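PDB 1OYJ: glutathione s-transferase from Oryza sativa, which catalyses the conjugation of reduced glutathione to a wide range of hydrophobic electrophiles. Local coordinates for residues V8-W13 / D44-S49; I56-H61 / P65-L70; P88-G93 / Y99-A104; R151-G156 / G160-V165. One frame throughout, in Å; residues are numbered along the deposited sequence.

Interaction 1: residues V8-W13 / D44-S49; sequences VLLDFW and DLLLRS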
loop_
_atom_site.group_PDB
_atom_site.type_symbol
_atom_site.label_atom_id
_atom_site.label_comp_id
_atom_site.label_asym_id
_atom_site.label_seq_id
_atom_site.Cartn_x
_atom_site.Cartn_y
_atom_site.Cartn_z
ATOM N N VAL A 8 4.593 -4.375 -21.855
ATOM C CA VAL A 8 5.653 -5.315 -21.569
ATOM C C VAL A 8 5.717 -5.519 -20.083
ATOM O O VAL A 8 5.643 -4.525 -19.326
ATOM C CB VAL A 8 6.993 -4.736 -22.019
ATOM C CG1 VAL A 8 8.113 -5.712 -21.660
ATOM C CG2 VAL A 8 6.995 -4.427 -23.526
ATOM N N LEU A 9 5.930 -6.763 -19.663
ATOM C CA LEU A 9 5.914 -7.083 -18.264
ATOM C C LEU A 9 7.204 -7.753 -17.901
ATOM O O LEU A 9 7.518 -8.831 -18.471
ATOM C CB LEU A 9 4.718 -7.959 -17.965
ATOM C CG LEU A 9 4.504 -8.245 -16.456
ATOM C CD1 LEU A 9 4.005 -6.998 -15.690
ATOM C CD2 LEU A 9 3.403 -9.377 -16.298
ATOM N N LEU A 10 8.005 -7.113 -17.052
ATOM C CA LEU A 10 9.224 -7.708 -16.557
ATOM C C LEU A 10 8.770 -8.517 -15.346
ATOM O O LEU A 10 8.154 -7.979 -14.424
ATOM C CB LEU A 10 10.242 -6.660 -16.160
ATOM C CG LEU A 10 10.480 -5.552 -17.183
ATOM C CD1 LEU A 10 11.702 -4.644 -16.771
ATOM C CD2 LEU A 10 10.819 -6.200 -18.537
ATOM N N ASP A 11 9.072 -9.808 -15.320
ATOM C CA ASP A 11 8.511 -10.641 -14.263
ATOM C C ASP A 11 9.424 -11.841 -13.947
ATOM O O ASP A 11 10.545 -11.994 -14.524
ATOM C CB ASP A 11 7.126 -10.975 -14.793
ATOM C CG ASP A 11 6.092 -11.359 -13.725
ATOM O OD1 ASP A 11 6.437 -11.629 -12.549
ATOM O OD2 ASP A 11 4.882 -11.396 -14.062
ATOM N N PHE A 12 9.006 -12.673 -13.017
ATOM C CA PHE A 12 9.718 -13.848 -12.577
ATOM C C PHE A 12 8.593 -14.886 -12.510
ATOM O O PHE A 12 7.513 -14.602 -11.913
ATOM C CB PHE A 12 10.394 -13.616 -11.236
ATOM C CG PHE A 12 11.052 -14.844 -10.690
ATOM C CD1 PHE A 12 11.941 -15.529 -11.460
ATOM C CD2 PHE A 12 10.876 -15.237 -9.392
ATOM C CE1 PHE A 12 12.608 -16.681 -10.989
ATOM C CE2 PHE A 12 11.559 -16.377 -8.892
ATOM C CZ PHE A 12 12.396 -17.118 -9.716
ATOM N N TRP A 13 8.759 -16.047 -13.133
ATOM C CA TRP A 13 7.610 -17.000 -13.317
ATOM C C TRP A 13 6.741 -17.296 -12.096
ATOM O O TRP A 13 5.522 -17.266 -12.167
ATOM C CB TRP A 13 8.140 -18.316 -13.986
ATOM C CG TRP A 13 8.971 -19.140 -13.096
ATOM C CD1 TRP A 13 10.236 -19.019 -12.905
ATOM C CD2 TRP A 13 8.528 -20.192 -12.272
ATOM N NE1 TRP A 13 10.687 -19.876 -11.924
ATOM C CE2 TRP A 13 9.638 -20.658 -11.558
ATOM C CE3 TRP A 13 7.298 -20.799 -12.067
ATOM C CZ2 TRP A 13 9.556 -21.658 -10.604
ATOM C CZ3 TRP A 13 7.216 -21.815 -11.165
ATOM C CH2 TRP A 13 8.319 -22.259 -10.468
ATOM N N ASP A 44 19.706 -4.683 -17.218
ATOM C CA ASP A 44 19.828 -3.226 -17.193
ATOM C C ASP A 44 18.414 -2.550 -17.261
ATOM O O ASP A 44 18.152 -1.580 -16.595
ATOM C CB ASP A 44 20.803 -2.787 -18.316
ATOM C CG ASP A 44 21.011 -1.302 -18.360
ATOM O OD1 ASP A 44 21.233 -0.661 -17.298
ATOM O OD2 ASP A 44 20.995 -0.675 -19.433
ATOM N N LEU A 45 17.491 -3.092 -18.035
ATOM C CA LEU A 45 16.172 -2.471 -18.218
ATOM C C LEU A 45 15.367 -2.518 -16.888
ATOM O O LEU A 45 14.848 -1.546 -16.444
ATOM C CB LEU A 45 15.433 -3.108 -19.420
ATOM C CG LEU A 45 13.974 -2.700 -19.644
ATOM C CD1 LEU A 45 13.874 -1.315 -20.160
ATOM C CD2 LEU A 45 13.219 -3.708 -20.547
ATOM N N LEU A 46 15.359 -3.647 -16.198
ATOM C CA LEU A 46 14.692 -3.669 -14.954
ATOM C C LEU A 46 15.324 -2.638 -13.965
ATOM O O LEU A 46 14.641 -1.825 -13.325
ATOM C CB LEU A 46 14.714 -5.091 -14.403
ATOM C CG LEU A 46 14.399 -5.289 -12.939
ATOM C CD1 LEU A 46 13.039 -4.882 -12.644
ATOM C CD2 LEU A 46 14.631 -6.702 -12.536
ATOM N N LEU A 47 16.648 -2.643 -13.872
ATOM C CA LEU A 47 17.299 -1.750 -12.938
ATOM C C LEU A 47 17.033 -0.304 -13.257
ATOM O O LEU A 47 16.955 0.534 -12.310
ATOM C CB LEU A 47 18.794 -2.004 -12.918
ATOM C CG LEU A 47 19.119 -3.376 -12.357
ATOM C CD1 LEU A 47 20.642 -3.564 -12.526
ATOM C CD2 LEU A 47 18.709 -3.503 -10.947
ATOM N N ARG A 48 16.904 0.014 -14.545
ATOM C CA ARG A 48 16.540 1.389 -14.924
ATOM C C ARG A 48 15.113 1.763 -14.742
ATOM O O ARG A 48 14.832 2.949 -14.526
ATOM C CB ARG A 48 16.737 1.667 -16.417
ATOM C CG ARG A 48 18.166 1.924 -16.813
ATOM C CD ARG A 48 18.382 2.376 -18.315
ATOM N NE ARG A 48 18.084 1.350 -19.335
ATOM C CZ ARG A 48 17.020 1.371 -20.165
ATOM N NH1 ARG A 48 16.133 2.377 -20.109
ATOM N NH2 ARG A 48 16.860 0.391 -21.064
ATOM N N SER A 49 14.219 0.786 -14.956
ATOM C CA SER A 49 12.769 0.983 -14.967
ATOM C C SER A 49 12.232 1.060 -13.588
ATOM O O SER A 49 11.325 1.805 -13.400
ATOM C CB SER A 49 12.057 -0.164 -15.720
ATOM O OG SER A 49 12.512 -0.258 -17.061
#

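Interaction 2: residues I56-H61 / P65-L70; sequences IPVLLH and PVSESL. With GSH (glutathione), chain N.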
loop_
_atom_site.group_PDB
_atom_site.type_symbol
_atom_site.label_atom_id
_atom_site.label_comp_id
_atom_site.label_asym_id
_atom_site.label_seq_id
_atom_site.Cartn_x
_atom_site.Cartn_y
_atom_site.Cartn_z
ATOM N N ILE A 56 10.564 -7.045 -9.424
ATOM C CA ILE A 56 9.548 -7.249 -10.426
ATOM C C ILE A 56 8.287 -7.391 -9.627
ATOM O O ILE A 56 8.378 -7.636 -8.458
ATOM C CB ILE A 56 9.869 -8.477 -11.362
ATOM C CG1 ILE A 56 10.056 -9.723 -10.528
ATOM C CG2 ILE A 56 11.121 -8.181 -12.152
ATOM C CD1 ILE A 56 8.651 -10.278 -9.932
ATOM N N PRO A 57 7.098 -7.231 -10.207
ATOM C CA PRO A 57 6.853 -6.892 -11.581
ATOM C C PRO A 57 6.944 -5.432 -11.922
ATOM O O PRO A 57 6.822 -4.522 -11.104
ATOM C CB PRO A 57 5.389 -7.314 -11.761
ATOM C CG PRO A 57 4.753 -7.072 -10.418
ATOM C CD PRO A 57 5.847 -7.537 -9.512
ATOM N N VAL A 58 7.263 -5.224 -13.197
ATOM C CA VAL A 58 7.296 -3.923 -13.751
ATOM C C VAL A 58 6.553 -3.980 -15.003
ATOM O O VAL A 58 6.864 -4.812 -15.918
ATOM C CB VAL A 58 8.801 -3.418 -14.105
ATOM C CG1 VAL A 58 8.728 -2.001 -14.732
ATOM C CG2 VAL A 58 9.605 -3.363 -12.883
ATOM N N LEU A 59 5.629 -3.057 -15.138
ATOM C CA LEU A 59 4.864 -2.963 -16.346
ATOM C C LEU A 59 5.325 -1.782 -17.127
ATOM O O LEU A 59 5.418 -0.717 -16.556
ATOM C CB LEU A 59 3.412 -2.637 -16.047
ATOM C CG LEU A 59 2.602 -2.554 -17.358
ATOM C CD1 LEU A 59 2.468 -4.001 -17.841
ATOM C CD2 LEU A 59 1.215 -2.033 -17.141
ATOM N N LEU A 60 5.680 -1.979 -18.396
ATOM C CA LEU A 60 6.063 -0.871 -19.254
ATOM C C LEU A 60 4.962 -0.670 -20.289
ATOM O O LEU A 60 4.608 -1.591 -21.071
ATOM C CB LEU A 60 7.437 -1.138 -19.907
ATOM C CG LEU A 60 8.540 -1.121 -18.834
ATOM C CD1 LEU A 60 9.509 -2.209 -19.082
ATOM C CD2 LEU A 60 9.276 0.167 -18.776
ATOM N N HIS A 61 4.424 0.527 -20.312
ATOM C CA HIS A 61 3.350 0.913 -21.220
ATOM C C HIS A 61 3.949 2.010 -22.077
ATOM O O HIS A 61 4.372 3.056 -21.580
ATOM C CB HIS A 61 2.126 1.370 -20.430
ATOM C CG HIS A 61 0.912 1.639 -21.258
ATOM N ND1 HIS A 61 -0.101 2.486 -20.844
ATOM C CD2 HIS A 61 0.568 1.220 -22.505
ATOM C CE1 HIS A 61 -1.015 2.580 -21.799
ATOM N NE2 HIS A 61 -0.631 1.828 -22.822
ATOM N N PRO A 65 7.507 3.038 -17.188
ATOM C CA PRO A 65 7.300 2.021 -16.140
ATOM C C PRO A 65 6.326 2.383 -15.039
ATOM O O PRO A 65 6.173 3.535 -14.698
ATOM C CB PRO A 65 8.696 1.842 -15.554
ATOM C CG PRO A 65 9.270 3.248 -15.601
ATOM C CD PRO A 65 8.745 3.823 -16.972
ATOM N N VAL A 66 5.671 1.344 -14.516
ATOM C CA VAL A 66 4.774 1.404 -13.393
ATOM C C VAL A 66 5.177 0.172 -12.560
ATOM O O VAL A 66 5.212 -0.980 -13.108
ATOM C CB VAL A 66 3.337 1.233 -13.834
ATOM C CG1 VAL A 66 2.390 1.415 -12.610
ATOM C CG2 VAL A 66 2.910 2.256 -14.862
ATOM N N SER A 67 5.634 0.417 -11.335
ATOM C CA SER A 67 5.998 -0.624 -10.416
ATOM C C SER A 67 4.986 -0.710 -9.247
ATOM O O SER A 67 4.197 0.232 -9.041
ATOM C CB SER A 67 7.405 -0.364 -9.925
ATOM O OG SER A 67 8.344 -0.364 -11.008
ATOM N N GLU A 68 5.086 -1.830 -8.528
ATOM C CA GLU A 68 4.313 -2.199 -7.357
ATOM C C GLU A 68 3.006 -2.764 -7.881
ATOM O O GLU A 68 2.230 -2.080 -8.474
ATOM C CB GLU A 68 4.095 -1.044 -6.361
ATOM C CG GLU A 68 5.430 -0.682 -5.629
ATOM C CD GLU A 68 5.930 -1.773 -4.703
ATOM O OE1 GLU A 68 5.083 -2.355 -3.916
ATOM O OE2 GLU A 68 7.165 -2.073 -4.721
ATOM N N SER A 69 2.836 -4.061 -7.681
ATOM C CA SER A 69 1.710 -4.794 -8.243
ATOM C C SER A 69 0.371 -4.125 -8.025
ATOM O O SER A 69 -0.448 -3.987 -8.954
ATOM C CB SER A 69 1.760 -6.260 -7.829
ATOM O OG SER A 69 1.678 -6.443 -6.465
ATOM N N LEU A 70 0.106 -3.635 -6.833
ATOM C CA LEU A 70 -1.257 -3.090 -6.610
ATOM C C LEU A 70 -1.465 -1.748 -7.330
ATOM O O LEU A 70 -2.583 -1.381 -7.712
ATOM C CB LEU A 70 -1.554 -2.926 -5.110
ATOM C CG LEU A 70 -1.736 -4.186 -4.279
ATOM C CD1 LEU A 70 -2.177 -3.902 -2.814
ATOM C CD2 LEU A 70 -2.743 -5.084 -4.886
HETATM N N1 GSH N . 5.686 -4.756 -3.273
HETATM C CA1 GSH N . 5.936 -5.647 -4.358
HETATM C C1 GSH N . 4.943 -5.744 -5.453
HETATM O O11 GSH N . 5.102 -5.855 -6.650
HETATM O O12 GSH N . 3.806 -5.744 -5.033
HETATM C CB1 GSH N . 6.955 -6.759 -4.232
HETATM C CG1 GSH N . 7.349 -7.495 -5.519
HETATM C CD1 GSH N . 8.454 -8.493 -5.193
HETATM O OE1 GSH N . 8.574 -8.860 -4.037
HETATM N N2 GSH N . 9.221 -8.973 -6.174
HETATM C CA2 GSH N . 10.281 -9.915 -5.912
HETATM C C2 GSH N . 11.566 -9.206 -6.370
HETATM O O2 GSH N . 11.560 -8.765 -7.501
HETATM C CB2 GSH N . 9.996 -11.171 -6.737
HETATM S SG2 GSH N . 8.578 -12.108 -6.043
HETATM N N3 GSH N . 12.555 -8.876 -5.538
HETATM C CA3 GSH N . 13.872 -9.132 -6.176
HETATM C C3 GSH N . 15.043 -9.782 -5.442
HETATM O O31 GSH N . 16.230 -9.333 -5.560
HETATM O O32 GSH N . 14.851 -10.786 -4.773
HETATM O O HOH W 1 6.915 -4.208 -8.295
#

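Interaction 3: residues P88-G93 / Y99-A104; sequences PPANSG and YARATA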
loop_
_atom_site.group_PDB
_atom_site.type_symbol
_atom_site.label_atom_id
_atom_site.label_comp_id
_atom_site.label_asym_id
_atom_site.label_seq_id
_atom_site.Cartn_x
_atom_site.Cartn_y
_atom_site.Cartn_z
ATOM N N PRO A 88 -14.889 -0.714 -8.732
ATOM C CA PRO A 88 -16.054 -0.057 -9.352
ATOM C C PRO A 88 -15.710 1.372 -9.666
ATOM O O PRO A 88 -15.045 1.980 -8.850
ATOM C CB PRO A 88 -17.121 -0.080 -8.259
ATOM C CG PRO A 88 -16.507 -0.754 -7.058
ATOM C CD PRO A 88 -15.058 -1.015 -7.309
ATOM N N PRO A 89 -16.079 1.911 -10.819
ATOM C CA PRO A 89 -15.873 3.350 -11.056
ATOM C C PRO A 89 -16.727 4.184 -10.145
ATOM O O PRO A 89 -17.863 3.863 -10.049
ATOM C CB PRO A 89 -16.324 3.530 -12.488
ATOM C CG PRO A 89 -16.203 2.136 -13.090
ATOM C CD PRO A 89 -16.616 1.239 -12.002
ATOM N N ALA A 90 -16.177 5.123 -9.379
ATOM C CA ALA A 90 -17.026 6.053 -8.609
ATOM C C ALA A 90 -17.507 7.123 -9.596
ATOM O O ALA A 90 -18.160 8.089 -9.214
ATOM C CB ALA A 90 -16.274 6.685 -7.437
ATOM N N ASN A 91 -17.145 6.912 -10.869
ATOM C CA ASN A 91 -17.562 7.727 -12.008
ATOM C C ASN A 91 -19.041 7.466 -12.342
ATOM O O ASN A 91 -19.495 7.782 -13.435
ATOM C CB ASN A 91 -16.698 7.438 -13.277
ATOM C CG ASN A 91 -15.220 7.069 -12.960
ATOM O OD1 ASN A 91 -14.941 6.298 -12.028
ATOM N ND2 ASN A 91 -14.284 7.574 -13.780
ATOM N N SER A 92 -19.773 6.872 -11.398
ATOM C CA SER A 92 -21.202 6.581 -11.556
ATOM C C SER A 92 -21.973 6.965 -10.268
ATOM O O SER A 92 -23.098 6.484 -10.019
ATOM C CB SER A 92 -21.412 5.104 -11.931
ATOM O OG SER A 92 -21.567 4.284 -10.788
ATOM N N GLY A 93 -21.349 7.849 -9.475
ATOM C CA GLY A 93 -21.905 8.353 -8.223
ATOM C C GLY A 93 -20.818 8.882 -7.281
ATOM O O GLY A 93 -19.991 9.761 -7.618
ATOM N N TYR A 99 -17.286 3.783 -1.107
ATOM C CA TYR A 99 -17.025 2.989 0.060
ATOM C C TYR A 99 -16.504 1.594 -0.343
ATOM O O TYR A 99 -15.619 1.038 0.278
ATOM C CB TYR A 99 -18.236 2.873 0.962
ATOM C CG TYR A 99 -17.888 2.288 2.325
ATOM C CD1 TYR A 99 -17.281 3.061 3.270
ATOM C CD2 TYR A 99 -18.202 0.992 2.641
ATOM C CE1 TYR A 99 -16.959 2.558 4.542
ATOM C CE2 TYR A 99 -17.843 0.437 3.894
ATOM C CZ TYR A 99 -17.263 1.232 4.836
ATOM O OH TYR A 99 -16.933 0.782 6.098
ATOM N N ALA A 100 -17.067 1.061 -1.414
ATOM C CA ALA A 100 -16.657 -0.247 -1.926
ATOM C C ALA A 100 -15.184 -0.192 -2.397
ATOM O O ALA A 100 -14.362 -1.108 -2.086
ATOM C CB ALA A 100 -17.605 -0.680 -3.005
ATOM N N ARG A 101 -14.821 0.879 -3.115
ATOM C CA ARG A 101 -13.401 1.053 -3.428
ATOM C C ARG A 101 -12.482 1.084 -2.215
ATOM O O ARG A 101 -11.357 0.467 -2.268
ATOM C CB ARG A 101 -13.164 2.299 -4.249
ATOM C CG ARG A 101 -13.681 2.236 -5.662
ATOM C CD ARG A 101 -13.791 3.650 -6.368
ATOM N NE ARG A 101 -12.509 4.201 -6.775
ATOM C CZ ARG A 101 -11.950 3.985 -7.962
ATOM N NH1 ARG A 101 -12.547 3.197 -8.848
ATOM N NH2 ARG A 101 -10.775 4.526 -8.279
ATOM N N ALA A 102 -12.875 1.800 -1.151
ATOM C CA ALA A 102 -12.047 1.918 0.021
ATOM C C ALA A 102 -11.904 0.526 0.663
ATOM O O ALA A 102 -10.855 0.157 1.097
ATOM C CB ALA A 102 -12.619 2.951 1.012
ATOM N N THR A 103 -13.009 -0.202 0.787
ATOM C CA THR A 103 -12.973 -1.547 1.319
ATOM C C THR A 103 -12.068 -2.493 0.536
ATOM O O THR A 103 -11.220 -3.226 1.088
ATOM C CB THR A 103 -14.498 -2.055 1.412
ATOM O OG1 THR A 103 -15.127 -1.360 2.487
ATOM C CG2 THR A 103 -14.601 -3.537 1.803
ATOM N N ALA A 104 -12.131 -2.392 -0.767
ATOM C CA ALA A 104 -11.258 -3.172 -1.624
ATOM C C ALA A 104 -9.790 -2.799 -1.473
ATOM O O ALA A 104 -8.954 -3.689 -1.379
ATOM C CB ALA A 104 -11.741 -3.104 -3.045
#

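Interaction 4: residues R151-G156 / G160-V165; sequences REFFGG and GRLGFV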
loop_
_atom_site.group_PDB
_atom_site.type_symbol
_atom_site.label_atom_id
_atom_site.label_comp_id
_atom_site.label_asym_id
_atom_site.label_seq_id
_atom_site.Cartn_x
_atom_site.Cartn_y
_atom_site.Cartn_z
ATOM N N ARG A 151 -20.186 -14.446 0.044
ATOM C CA ARG A 151 -20.084 -14.035 -1.365
ATOM C C ARG A 151 -19.282 -15.043 -2.225
ATOM O O ARG A 151 -18.556 -15.889 -1.715
ATOM C CB ARG A 151 -19.389 -12.673 -1.449
ATOM C CG ARG A 151 -20.076 -11.647 -0.542
ATOM C CD ARG A 151 -19.431 -10.257 -0.535
ATOM N NE ARG A 151 -17.997 -10.225 -0.313
ATOM C CZ ARG A 151 -17.368 -9.344 0.489
ATOM N NH1 ARG A 151 -18.053 -8.432 1.157
ATOM N NH2 ARG A 151 -16.068 -9.376 0.646
ATOM N N GLU A 152 -19.530 -14.984 -3.511
ATOM C CA GLU A 152 -18.883 -15.822 -4.501
ATOM C C GLU A 152 -17.447 -15.240 -4.681
ATOM O O GLU A 152 -16.463 -16.001 -4.667
ATOM C CB GLU A 152 -19.629 -15.706 -5.796
ATOM C CG GLU A 152 -19.189 -16.769 -6.785
ATOM C CD GLU A 152 -19.848 -16.712 -8.179
ATOM O OE1 GLU A 152 -20.582 -15.754 -8.519
ATOM O OE2 GLU A 152 -19.581 -17.649 -8.960
ATOM N N PHE A 153 -17.373 -13.918 -4.709
ATOM C CA PHE A 153 -16.076 -13.206 -4.836
ATOM C C PHE A 153 -15.912 -12.088 -3.795
ATOM O O PHE A 153 -16.911 -11.545 -3.318
ATOM C CB PHE A 153 -15.937 -12.561 -6.230
ATOM C CG PHE A 153 -15.853 -13.583 -7.380
ATOM C CD1 PHE A 153 -14.659 -14.319 -7.657
ATOM C CD2 PHE A 153 -16.973 -13.809 -8.158
ATOM C CE1 PHE A 153 -14.671 -15.230 -8.686
ATOM C CE2 PHE A 153 -16.967 -14.720 -9.149
ATOM C CZ PHE A 153 -15.840 -15.411 -9.440
ATOM N N PHE A 154 -14.641 -11.705 -3.523
ATOM C CA PHE A 154 -14.384 -10.594 -2.638
ATOM C C PHE A 154 -14.992 -9.373 -3.190
ATOM O O PHE A 154 -15.500 -8.599 -2.433
ATOM C CB PHE A 154 -12.886 -10.364 -2.314
ATOM C CG PHE A 154 -12.323 -11.413 -1.397
ATOM C CD1 PHE A 154 -12.334 -11.255 -0.032
ATOM C CD2 PHE A 154 -11.832 -12.550 -1.913
ATOM C CE1 PHE A 154 -11.928 -12.216 0.829
ATOM C CE2 PHE A 154 -11.348 -13.541 -1.091
ATOM C CZ PHE A 154 -11.400 -13.360 0.365
ATOM N N GLY A 155 -14.926 -9.147 -4.478
ATOM C CA GLY A 155 -15.649 -8.007 -5.037
ATOM C C GLY A 155 -17.150 -7.981 -4.649
ATOM O O GLY A 155 -17.827 -9.061 -4.486
ATOM N N GLY A 156 -17.695 -6.767 -4.498
ATOM C CA GLY A 156 -19.082 -6.612 -4.041
ATOM C C GLY A 156 -20.054 -5.698 -4.843
ATOM O O GLY A 156 -20.292 -4.538 -4.467
ATOM N N GLY A 160 -20.033 -11.616 -10.809
ATOM C CA GLY A 160 -19.662 -12.934 -11.291
ATOM C C GLY A 160 -18.231 -13.030 -11.828
ATOM O O GLY A 160 -17.908 -13.999 -12.472
ATOM N N ARG A 161 -17.369 -12.047 -11.590
ATOM C CA ARG A 161 -15.988 -12.154 -12.042
ATOM C C ARG A 161 -14.994 -11.570 -11.022
ATOM O O ARG A 161 -15.381 -10.970 -10.029
ATOM C CB ARG A 161 -15.816 -11.482 -13.399
ATOM C CG ARG A 161 -15.906 -10.027 -13.393
ATOM C CD ARG A 161 -16.093 -9.361 -14.833
ATOM N NE ARG A 161 -16.475 -7.981 -14.630
ATOM C CZ ARG A 161 -15.638 -7.007 -14.173
ATOM N NH1 ARG A 161 -16.086 -5.776 -13.987
ATOM N NH2 ARG A 161 -14.325 -7.232 -13.967
ATOM N N LEU A 162 -13.707 -11.780 -11.278
ATOM C CA LEU A 162 -12.683 -11.354 -10.365
ATOM C C LEU A 162 -12.667 -9.845 -10.157
ATOM O O LEU A 162 -12.757 -9.091 -11.089
ATOM C CB LEU A 162 -11.330 -11.823 -10.863
ATOM C CG LEU A 162 -11.170 -13.356 -11.006
ATOM C CD1 LEU A 162 -9.910 -13.591 -11.736
ATOM C CD2 LEU A 162 -11.135 -14.119 -9.696
ATOM N N GLY A 163 -12.648 -9.428 -8.893
ATOM C CA GLY A 163 -12.444 -8.055 -8.517
ATOM C C GLY A 163 -10.984 -7.803 -8.075
ATOM O O GLY A 163 -10.112 -8.753 -7.960
ATOM N N PHE A 164 -10.742 -6.535 -7.750
ATOM C CA PHE A 164 -9.441 -6.117 -7.188
ATOM C C PHE A 164 -8.856 -7.023 -6.098
ATOM O O PHE A 164 -7.746 -7.489 -6.204
ATOM C CB PHE A 164 -9.572 -4.725 -6.628
ATOM C CG PHE A 164 -8.279 -4.040 -6.315
ATOM C CD1 PHE A 164 -7.375 -3.754 -7.270
ATOM C CD2 PHE A 164 -8.032 -3.548 -5.049
ATOM C CE1 PHE A 164 -6.177 -3.056 -6.936
ATOM C CE2 PHE A 164 -6.892 -2.764 -4.754
ATOM C CZ PHE A 164 -5.947 -2.601 -5.672
ATOM N N VAL A 165 -9.588 -7.309 -5.043
ATOM C CA VAL A 165 -9.066 -8.160 -4.000
ATOM C C VAL A 165 -8.919 -9.554 -4.459
ATOM O O VAL A 165 -7.951 -10.212 -4.062
ATOM C CB VAL A 165 -9.994 -8.143 -2.729
ATOM C CG1 VAL A 165 -9.478 -9.048 -1.661
ATOM C CG2 VAL A 165 -10.043 -6.716 -2.157
#

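Interaction 1: residues V8-W13 / D44-S49
Leu10 reaches from strand 7-11 with both methyls into helix 44-49. CD1 lies against the backbone of Leu46, 3.6 Å from its CA, and also touches Leu46 CB. The other branch, CD2, meets Leu45 CD2 at 4.0 Å, the two leucine side chains crossing at about a right angle. Leu10 CG is anti to its carbonyl carbon (chi1 -48°), and from there the isobutyl group forks between the two helix residues. The strand and helix segments run nearly perpendicular, at 99°. One turn on, Ser49 turns its hydroxyl back onto its own helix: OG donates to Leu45 O at 2.7 Å from above the carbonyl plane, and the same oxygen takes the helical bond from Ser49 N. Further out, Leu46 also packs on Val58 and on Ile56, a glutathione-binding residue. No hydrogen bond spans the two segments, so this short helix of the thioredoxin-like domain meets strand 8-11 by aliphatic packing, and the contact rests on the shape of the leucine side chains, with no directional bond across it.

Interaction 2: residues I56-H61 / P65-L70
The glutathione site of the thioredoxin-like domain opens at the end of a beta hairpin in which Leu59 and Val66 form an antiparallel hydrogen-bonded pair. Leu59 N donates to Val66 O at 2.9 Å, almost straight at 172°, and Val66 N returns a bond to Leu59 O. On the sheet face of Val58 and Leu60, Pro65 CB packs 3.7 Å from Leu60 CD2 and touches Val58 CG1. Ile56 grips glutathione by its backbone, N to O2 and O from N2, just before cis-Pro57. A water ties Pro57 O and Glu68 N to glutathione O11. Glu68, at the helix N-cap, accepts from glutathione N1 at OE1, 2.6 Å, while Ser69 OG, placed between backbone N and carbonyl carbon (chi1 62°), donates to O12 at 2.7 Å. With an alanine at Glu68, the amino group of glutathione would probably be left without its carboxylate partner. Strand 7-11 flanks the hairpin at strand 58-61, helix 16-28 covers Pro57, and Tyr99 of the second subunit bonds to Pro65 O.

Interaction 3: residues P88-G93 / Y99-A104
Pro88 meets helix 97-124 just past Tyr99, whose ring makes a cation-pi contact with Arg64 of the second subunit; the first touch is at Ala100, whose CB sits 4.2 Å from the Pro88 CG. Arg101 follows and carries most of the contact. Its aliphatic part slides past the Pro88 ring in the opposite direction, CG lying 3.9 Å from Pro88 CD, and CD rests 4.1 Å from Ala90 CB. A bend at chi3 (75°) then brings the guanidinium round to the carbonyl of Pro88, where NH1 donates to Pro88 O at 2.8 Å. The bond is fairly straight, 160° at the hydrogen. The oxygen lies within 5° of the guanidinium plane, although the nitrogen stands above the plane of the carbonyl. The loop thus pinned is part of the linker that leads from the thioredoxin-like domain into the all-helical domain of the glutathione transferase fold, and helix 97-124 opens the latter. A leucine in place of Arg101 would probably leave Pro88 O without this donor and Asp78 of the second subunit without the charge that NE now offers it in a salt bridge. Three residues on, Ala104 packs against Leu87, the linker residue just ahead of Pro88.

Interaction 4: residues R151-G156 / G160-V165
The Phe153 ring lies with one face over the backbone of Arg161 and Leu162; Arg161 O stands 3.7 Å above the ring plane, offset toward the rim. Phe153 CG is anti to its own carbonyl carbon (chi1 -66°), which swings the ring across that peptide. Phe153 CE2 comes obliquely to Gly160 C at 3.4 Å, while across the ring CE1 touches Leu162 CD2 at 3.8 Å. The neighbouring ring, Phe154, which Trp197 meets edge to face, is approached obliquely by Val165: CG1 sits 3.7 Å from Phe154 CG, and the two CB atoms are equally close, the side chains crossing at about a right angle. Beyond the rings, the two segments pass near each other at glycines, Gly155 CA lying 4.7 Å from Gly163 CA. Gly163 is the N-cap of helix 164-169, and Asp166 folds back to accept from Gly163 N, as in one half of a capping box, and from Phe154 N and Gly155 N, while Leu162 touches Val167 as in a hydrophobic staple; together they recall the N-capping box and staple known at this helix start in glutathione transferases. The side chain of Arg161 starts away from 151-156, and its NH2 bonds to His85 O.

In the fold
Interactions 1 and 2 share one sheet, their centres 8 Å apart: strand 7-11 bonds to strand 58-61 through Val8 O and Leu60 N (2.7 Å) and through Leu10 N and Val58 O (2.8 Å). Interaction 2 holds glutathione directly, and the side chain of Leu46 in interaction 1 comes within about 6 Å of it. Interactions 3 and 4 lie away from that site, with centres 13 Å apart, and meet where Ala104 O packs 3.3 Å from Val165 CG2. Interactions 2 and 4 touch at Leu70 O and Phe164 CE1, 4.0 Å, one point where the two domains meet. Interactions 2 and 3 do not touch, yet both contact the second subunit.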